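Local coordinates for protein isoflavone reductase (Medicago sativa, PDB 2GAS) that reduces 2'-hydroxyisoflavones to chiral isoflavanones with NADPH, giving the penultimate intermediate on the way to the alfalfa phytoalexin (-)-medicarpin, at residues Lys94-Ile99 with Lys106-Ser111; Tyr158-Leu163 with Thr297-Tyr302. All coordinates share one frame; numbering follows the deposited sequence.

Interaction 1: Lys94-Ile99 with Lys106-Ser111; sequences KIIKAI and KKFFPS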
# COMPACT_ATOMS: atom_id res chain seq x y z
N LYS A 94 -12.57 -12.28 -9.61
CA LYS A 94 -14.00 -12.01 -9.67
C LYS A 94 -14.23 -10.55 -10.03
O LYS A 94 -15.14 -10.22 -10.78
CB LYS A 94 -14.64 -12.34 -8.32
CG LYS A 94 -14.45 -13.80 -7.91
CD LYS A 94 -14.71 -14.01 -6.43
CE LYS A 94 -14.52 -15.48 -6.05
NZ LYS A 94 -14.67 -15.73 -4.59
N ILE A 95 -13.39 -9.66 -9.50
CA ILE A 95 -13.53 -8.25 -9.80
C ILE A 95 -13.25 -7.97 -11.27
O ILE A 95 -13.96 -7.18 -11.91
CB ILE A 95 -12.56 -7.40 -8.94
CG1 ILE A 95 -12.89 -7.55 -7.46
CG2 ILE A 95 -12.64 -5.94 -9.37
CD1 ILE A 95 -14.25 -7.02 -7.09
N ILE A 96 -12.23 -8.61 -11.82
CA ILE A 96 -11.86 -8.44 -13.22
C ILE A 96 -12.99 -8.95 -14.12
O ILE A 96 -13.29 -8.35 -15.15
CB ILE A 96 -10.54 -9.18 -13.54
CG1 ILE A 96 -9.38 -8.49 -12.81
CG2 ILE A 96 -10.27 -9.16 -15.05
CD1 ILE A 96 -9.19 -7.05 -13.22
N LYS A 97 -13.60 -10.06 -13.72
CA LYS A 97 -14.71 -10.62 -14.50
C LYS A 97 -15.83 -9.59 -14.57
O LYS A 97 -16.40 -9.35 -15.63
CB LYS A 97 -15.22 -11.91 -13.86
CG LYS A 97 -16.36 -12.57 -14.63
CD LYS A 97 -16.84 -13.84 -13.92
CE LYS A 97 -17.95 -14.53 -14.71
NZ LYS A 97 -19.14 -13.66 -14.91
N ALA A 98 -16.13 -8.97 -13.43
CA ALA A 98 -17.19 -7.97 -13.38
C ALA A 98 -16.82 -6.73 -14.20
O ALA A 98 -17.67 -6.14 -14.86
CB ALA A 98 -17.48 -7.57 -11.92
N ILE A 99 -15.55 -6.34 -14.15
CA ILE A 99 -15.07 -5.18 -14.91
C ILE A 99 -15.25 -5.42 -16.41
O ILE A 99 -15.72 -4.54 -17.14
CB ILE A 99 -13.57 -4.91 -14.63
CG1 ILE A 99 -13.40 -4.39 -13.20
CG2 ILE A 99 -12.99 -3.93 -15.64
CD1 ILE A 99 -14.07 -3.06 -12.96
N LYS A 106 -12.36 2.86 -17.11
CA LYS A 106 -11.26 3.60 -17.71
C LYS A 106 -9.93 3.33 -17.01
O LYS A 106 -8.87 3.59 -17.57
CB LYS A 106 -11.57 5.10 -17.68
CG LYS A 106 -12.83 5.44 -18.46
CD LYS A 106 -13.12 6.93 -18.48
CE LYS A 106 -14.43 7.21 -19.18
NZ LYS A 106 -14.80 8.65 -19.15
N LYS A 107 -9.99 2.81 -15.79
CA LYS A 107 -8.75 2.49 -15.07
C LYS A 107 -9.03 1.64 -13.85
O LYS A 107 -9.96 1.91 -13.09
CB LYS A 107 -8.03 3.78 -14.65
CG LYS A 107 -6.62 3.55 -14.11
CD LYS A 107 -5.65 4.66 -14.52
CE LYS A 107 -5.98 5.97 -13.83
NZ LYS A 107 -5.04 7.06 -14.22
N PHE A 108 -8.23 0.59 -13.67
CA PHE A 108 -8.36 -0.31 -12.53
C PHE A 108 -7.07 -0.34 -11.73
O PHE A 108 -5.99 -0.52 -12.30
CB PHE A 108 -8.70 -1.73 -13.00
CG PHE A 108 -8.68 -2.77 -11.91
CD1 PHE A 108 -9.34 -2.55 -10.70
CD2 PHE A 108 -8.04 -3.99 -12.10
CE1 PHE A 108 -9.35 -3.53 -9.70
CE2 PHE A 108 -8.06 -4.97 -11.11
CZ PHE A 108 -8.71 -4.75 -9.92
N PHE A 109 -7.20 -0.13 -10.42
CA PHE A 109 -6.06 -0.18 -9.51
C PHE A 109 -6.19 -1.47 -8.71
O PHE A 109 -7.04 -1.56 -7.82
CB PHE A 109 -6.08 0.97 -8.48
CG PHE A 109 -5.59 2.29 -9.01
CD1 PHE A 109 -6.38 3.04 -9.88
CD2 PHE A 109 -4.37 2.81 -8.60
CE1 PHE A 109 -5.96 4.30 -10.31
CE2 PHE A 109 -3.94 4.07 -9.03
CZ PHE A 109 -4.73 4.82 -9.88
N PRO A 110 -5.38 -2.49 -9.02
CA PRO A 110 -5.52 -3.71 -8.22
C PRO A 110 -4.91 -3.52 -6.83
O PRO A 110 -4.31 -2.48 -6.54
CB PRO A 110 -4.77 -4.75 -9.06
CG PRO A 110 -3.74 -3.93 -9.78
CD PRO A 110 -4.52 -2.71 -10.19
N SER A 111 -5.07 -4.53 -5.98
CA SER A 111 -4.58 -4.49 -4.61
C SER A 111 -3.06 -4.61 -4.53
O SER A 111 -2.51 -5.67 -4.22
CB SER A 111 -5.25 -5.60 -3.78
OG SER A 111 -4.89 -5.52 -2.42
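Next to F108, whose ring meets I95 and I96 of helix 92-102, the ammonium NZ of K107 is gripped by three oxygens, OG1 of T207 and the backbone carbonyls of A201 and A202. F108, between K107 and F109, points its side chain toward the helix. Its CG is anti to the backbone N (chi1 172°), which sets the ring against I95 and I96. There CG2 of I95 lies 4.1 Å from CE1 of F108, and CG1 of I96 lies 4.1 Å from CE2 of F108, both isoleucines crossing the phenylalanine at about a right angle. CD1 of I96 is modelled nearer still, but that closeness is doubtful. The methyl CG2 of I95 does the touching because it is the branch anti to the backbone N, while CD1 of I95 leads off elsewhere. This is helix-on-strand packing in a beta-alpha-beta crossover of the Rossmann fold: strand 79-82, helix 92-102 and strand 107-109. One face of the F108 ring has the backbone N of P110 over its centre, 4.0 Å above the plane. V80 of the adjacent strand and I140 of helix 126-143 also touch F108. Cutting F108 back to an alanine here would probably open a gap between helix and strand, leaving I95 and I96 without their shared aromatic partner. Within the helix, I99 N donates to I95 O at 2.9 Å.

Interaction 2: Tyr158-Leu163 with Thr297-Tyr302; sequences YFLRNL and TTADEY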
# COMPACT_ATOMS: atom_id res chain seq x y z
N TYR A 158 3.14 0.82 9.37
CA TYR A 158 3.45 -0.61 9.42
C TYR A 158 4.93 -0.92 9.60
O TYR A 158 5.28 -1.84 10.33
CB TYR A 158 2.93 -1.30 8.16
CG TYR A 158 1.43 -1.42 8.13
CD1 TYR A 158 0.77 -2.27 9.02
CD2 TYR A 158 0.67 -0.67 7.23
CE1 TYR A 158 -0.62 -2.37 9.01
CE2 TYR A 158 -0.72 -0.76 7.22
CZ TYR A 158 -1.36 -1.61 8.12
OH TYR A 158 -2.74 -1.70 8.12
N PHE A 159 5.79 -0.15 8.94
CA PHE A 159 7.23 -0.38 9.01
C PHE A 159 7.99 0.57 9.92
O PHE A 159 8.73 0.14 10.81
CB PHE A 159 7.88 -0.27 7.62
CG PHE A 159 7.53 -1.39 6.68
CD1 PHE A 159 6.30 -1.43 6.04
CD2 PHE A 159 8.46 -2.39 6.41
CE1 PHE A 159 6.00 -2.45 5.15
CE2 PHE A 159 8.17 -3.42 5.52
CZ PHE A 159 6.93 -3.45 4.88
N LEU A 160 7.83 1.87 9.69
CA LEU A 160 8.54 2.87 10.45
C LEU A 160 8.12 3.00 11.90
O LEU A 160 8.95 3.30 12.76
CB LEU A 160 8.41 4.23 9.75
CG LEU A 160 9.39 5.32 10.19
CD1 LEU A 160 10.82 4.82 10.02
CD2 LEU A 160 9.16 6.59 9.37
N ARG A 161 6.85 2.77 12.19
CA ARG A 161 6.37 2.91 13.56
C ARG A 161 7.18 2.13 14.59
O ARG A 161 7.38 2.61 15.70
CB ARG A 161 4.90 2.49 13.67
CG ARG A 161 4.38 2.72 15.07
CD ARG A 161 2.91 2.44 15.19
NE ARG A 161 2.47 2.66 16.57
CZ ARG A 161 1.20 2.62 16.96
NH1 ARG A 161 0.24 2.37 16.08
NH2 ARG A 161 0.90 2.82 18.23
N ASN A 162 7.63 0.94 14.24
CA ASN A 162 8.43 0.19 15.20
C ASN A 162 9.85 -0.04 14.70
O ASN A 162 10.54 -0.94 15.16
CB ASN A 162 7.76 -1.14 15.56
CG ASN A 162 7.60 -2.06 14.38
OD1 ASN A 162 7.10 -3.18 14.54
ND2 ASN A 162 8.01 -1.62 13.20
N LEU A 163 10.29 0.82 13.78
CA LEU A 163 11.63 0.72 13.21
C LEU A 163 11.94 -0.71 12.76
O LEU A 163 13.06 -1.21 12.95
CB LEU A 163 12.67 1.19 14.22
CG LEU A 163 13.00 2.69 14.24
CD1 LEU A 163 11.73 3.51 14.29
CD2 LEU A 163 13.88 2.99 15.45
N THR A 297 4.38 14.05 4.15
CA THR A 297 4.83 14.02 5.54
C THR A 297 6.17 13.29 5.56
O THR A 297 6.29 12.19 5.02
CB THR A 297 3.82 13.26 6.43
OG1 THR A 297 2.59 14.00 6.51
CG2 THR A 297 4.39 13.07 7.83
N THR A 298 7.18 13.90 6.16
CA THR A 298 8.49 13.27 6.19
C THR A 298 8.59 12.21 7.28
O THR A 298 7.79 12.18 8.22
CB THR A 298 9.60 14.31 6.42
OG1 THR A 298 9.42 14.92 7.71
CG2 THR A 298 9.54 15.40 5.35
N ALA A 299 9.58 11.33 7.16
CA ALA A 299 9.78 10.30 8.16
C ALA A 299 10.08 11.01 9.48
O ALA A 299 9.65 10.57 10.55
CB ALA A 299 10.94 9.41 7.77
N ASP A 300 10.80 12.12 9.39
CA ASP A 300 11.16 12.91 10.56
C ASP A 300 9.89 13.41 11.26
O ASP A 300 9.75 13.29 12.48
CB ASP A 300 12.03 14.10 10.16
CG ASP A 300 12.47 14.93 11.35
OD1 ASP A 300 13.32 14.46 12.12
OD2 ASP A 300 11.95 16.05 11.51
N GLU A 301 8.98 13.98 10.48
CA GLU A 301 7.72 14.50 11.02
C GLU A 301 6.87 13.37 11.58
O GLU A 301 6.30 13.49 12.67
CB GLU A 301 6.96 15.26 9.92
CG GLU A 301 7.57 16.62 9.56
CD GLU A 301 7.01 17.24 8.27
OE1 GLU A 301 7.29 18.44 8.03
OE2 GLU A 301 6.31 16.55 7.50
N TYR A 302 6.80 12.26 10.85
CA TYR A 302 6.01 11.12 11.30
C TYR A 302 6.43 10.62 12.69
O TYR A 302 5.59 10.34 13.53
CB TYR A 302 6.13 9.95 10.31
CG TYR A 302 5.48 8.68 10.82
CD1 TYR A 302 4.09 8.52 10.80
CD2 TYR A 302 6.24 7.68 11.42
CE1 TYR A 302 3.49 7.41 11.38
CE2 TYR A 302 5.66 6.57 12.00
CZ TYR A 302 4.28 6.44 11.99
OH TYR A 302 3.70 5.35 12.59
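L160 puts its CD2 methyl against two residues of helix 299-303, at 3.7 Å from CB of A299 and again 3.7 Å from CD2 of Y302. The helix 156-160 that carries L160 finishes in a Schellman motif, and helix 299-303 starts from a capping box, so the contact joins the end of one short helix to the beginning of another. The L160 and Y302 side chains lie antiparallel, side by side: the leucine runs along the tyrosine toward the base of its helix, and the tyrosine reaches back toward R161. A chi1 of 172° swings the Y302 ring away from its own backbone N, letting the OH come within 3.3 Å of CB of R161, while CE2 of Y302 lies 4.0 Å from the backbone N of R161. The hydroxyl thus rests beside the aliphatic part of the arginine. The R161 chain continues extended to a guanidinium whose plane is turned 71° from the phenol ring, and its NH2 forms a salt bridge with D170. V226 of helix 223-234 and Y188 of strand 185-189 also touch L160.

Farther out, bonds within each segment fix the helix ends. L163, with positive phi, is the C-prime residue of the Schellman motif, and its N donates to L160 O at 3.0 Å. On the other side, Y302 N donates to T298 O at 2.8 Å, which helps hold the tyrosine in place. T298 is the N-cap: its OG1 accepts from E301 N at 3.0 Å. In return OE2 of E301 takes a nearly straight bond from T298 N at 3.1 Å, the donor approaching from above the carboxylate plane, 44° out of it.

Interactions 1 and 2 lie on opposite sides of the chain's centre, their centres 31 Å apart and their nearest atoms about 11 Å apart, so neither touches the other. Interaction 1 belongs to the Rossmann sheet and interaction 2 to a region that includes residues near the C-terminus. Both stand at some remove from the inferred NADP(+) site: the I95 side chain is about 9 Å from G9, the F108 side chain about 9 Å from that of R137, and the R161 side chain about 10 Å from that of A13. From segment 106-111, S111 O also makes a weak hydrogen bond to NZ of K133, the proposed proton acceptor.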